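Terminase, large subunit (Bacillus phage spp1, PDB 2WBN) drives viral DNA into empty capsids as an ATP-powered motor and cuts the genome with its metal-dependent nuclease domain, the part present here. Local coordinates at residues A[31-36]-A[153-158]. Residues are numbered along the deposited sequence; the frame is centred on the assembly and turned at random.
Sequences ENLQIE and IVIDPL
L33, Q34 and I35 pair in parallel register with I153, V154 and I155, adding an outermost strand to the mixed beta sheet of this RNase H-like nuclease domain; the two short strands run 16° apart. Because the strands are parallel, Q34 bonds on both sides of V154: its N gives to I153 O at 2.8 Å and 175°, and its O receives I155 N. N32 O, just before the strand, takes I153 N at 3.0 Å. V154 turns its own backbone bonds the other way, to I78 and A80 of strand 77-86, which places strand 152-155 inside the sheet.

The tight side is the face of L33, I35, I153 and I155, where helix 161-169 packs on L33, I35 and I155. With L33 CG anti to the carbonyl carbon (chi1 -75°), methyl CD2 reaches across to I153 CB at 3.6 Å and also meets I155 CD1. I35 CG2 touches P157 CG at 3.6 Å. N32 sets the outer edge of its amide obliquely against I153 CD1, with OD1 and ND2 each 3.6 Å from it, while ND2 bonds to L147 O and L150 O. On the opposite face the contact is looser: Q34 CB stays 4.2 Å from V154 CG2, and exposed Q34 bends at chi2, leading its amide away. D156 OD1 accepts L158 N in an Asx turn and also G38 N; OD2 accepts I40 N. Pairing slackens toward E36, whose N makes a weak 3.3 Å bond to I155 O.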
# COMPACT_ATOMS: atom_id res chain seq x y z
N GLU A 31 0.85 8.64 14.24
CA GLU A 31 1.92 9.06 15.13
C GLU A 31 3.05 8.04 15.10
O GLU A 31 4.20 8.38 15.33
CB GLU A 31 1.41 9.25 16.55
CG GLU A 31 0.45 10.43 16.71
CD GLU A 31 -0.07 10.56 18.13
OE1 GLU A 31 0.72 10.37 19.06
OE2 GLU A 31 -1.27 10.84 18.30
N ASN A 32 2.70 6.79 14.76
CA ASN A 32 3.67 5.70 14.61
C ASN A 32 4.66 5.76 13.42
O ASN A 32 5.44 4.82 13.23
CB ASN A 32 2.93 4.36 14.57
CG ASN A 32 2.05 4.20 13.35
OD1 ASN A 32 2.00 5.09 12.52
ND2 ASN A 32 1.36 3.06 13.25
N LEU A 33 4.65 6.83 12.65
CA LEU A 33 5.51 6.90 11.45
C LEU A 33 6.96 7.13 11.79
O LEU A 33 7.27 7.98 12.62
CB LEU A 33 5.04 8.01 10.49
CG LEU A 33 3.78 7.77 9.66
CD1 LEU A 33 3.60 8.94 8.68
CD2 LEU A 33 3.89 6.46 8.91
N GLN A 34 7.84 6.32 11.17
CA GLN A 34 9.27 6.46 11.29
C GLN A 34 9.80 6.72 9.86
O GLN A 34 9.81 5.84 9.01
CB GLN A 34 9.87 5.21 11.93
CG GLN A 34 11.23 5.40 12.49
CD GLN A 34 11.31 6.18 13.81
OE1 GLN A 34 12.34 6.74 14.11
NE2 GLN A 34 10.24 6.17 14.60
N ILE A 35 10.13 7.98 9.59
CA ILE A 35 10.43 8.44 8.23
C ILE A 35 11.75 9.19 8.24
O ILE A 35 11.90 10.23 8.90
CB ILE A 35 9.37 9.41 7.65
CG1 ILE A 35 7.96 8.83 7.73
CG2 ILE A 35 9.74 9.76 6.18
CD1 ILE A 35 6.86 9.73 7.15
N GLU A 36 12.70 8.67 7.46
CA GLU A 36 14.00 9.30 7.37
C GLU A 36 14.75 8.69 6.19
O GLU A 36 14.70 7.48 5.97
CB GLU A 36 14.77 9.06 8.66
CG GLU A 36 16.12 9.77 8.73
CD GLU A 36 16.70 9.74 10.12
OE1 GLU A 36 17.27 8.69 10.52
OE2 GLU A 36 16.60 10.79 10.81
N ILE A 153 5.48 2.34 11.52
CA ILE A 153 5.45 2.26 10.06
C ILE A 153 6.71 2.95 9.56
O ILE A 153 6.84 4.17 9.71
CB ILE A 153 4.23 2.96 9.48
CG1 ILE A 153 2.95 2.28 9.98
CG2 ILE A 153 4.27 2.98 7.92
CD1 ILE A 153 1.68 3.05 9.63
N VAL A 154 7.61 2.17 8.96
CA VAL A 154 8.98 2.60 8.68
C VAL A 154 9.11 2.82 7.20
O VAL A 154 8.92 1.89 6.40
CB VAL A 154 10.03 1.57 9.15
CG1 VAL A 154 11.44 2.11 8.95
CG2 VAL A 154 9.82 1.20 10.62
N ILE A 155 9.45 4.05 6.84
CA ILE A 155 9.46 4.48 5.45
C ILE A 155 10.72 5.28 5.17
O ILE A 155 11.04 6.26 5.86
CB ILE A 155 8.24 5.37 5.09
CG1 ILE A 155 6.91 4.74 5.55
CG2 ILE A 155 8.19 5.66 3.55
CD1 ILE A 155 5.76 5.75 5.58
N ASP A 156 11.41 4.88 4.11
CA ASP A 156 12.60 5.56 3.64
C ASP A 156 12.21 6.33 2.37
O ASP A 156 11.94 5.71 1.32
CB ASP A 156 13.64 4.51 3.32
CG ASP A 156 15.01 5.07 3.02
OD1 ASP A 156 15.13 6.25 2.59
OD2 ASP A 156 15.98 4.29 3.18
N PRO A 157 12.17 7.67 2.44
CA PRO A 157 11.79 8.44 1.27
C PRO A 157 12.72 8.25 0.07
O PRO A 157 12.36 8.59 -1.03
CB PRO A 157 11.83 9.89 1.75
CG PRO A 157 11.75 9.82 3.18
CD PRO A 157 12.48 8.57 3.57
N LEU A 158 13.94 7.76 0.28
CA LEU A 158 14.82 7.47 -0.84
C LEU A 158 14.32 6.30 -1.69
O LEU A 158 14.60 6.23 -2.89
CB LEU A 158 16.25 7.19 -0.33
CG LEU A 158 16.93 8.35 0.37
CD1 LEU A 158 18.39 7.99 0.79
CD2 LEU A 158 16.95 9.57 -0.53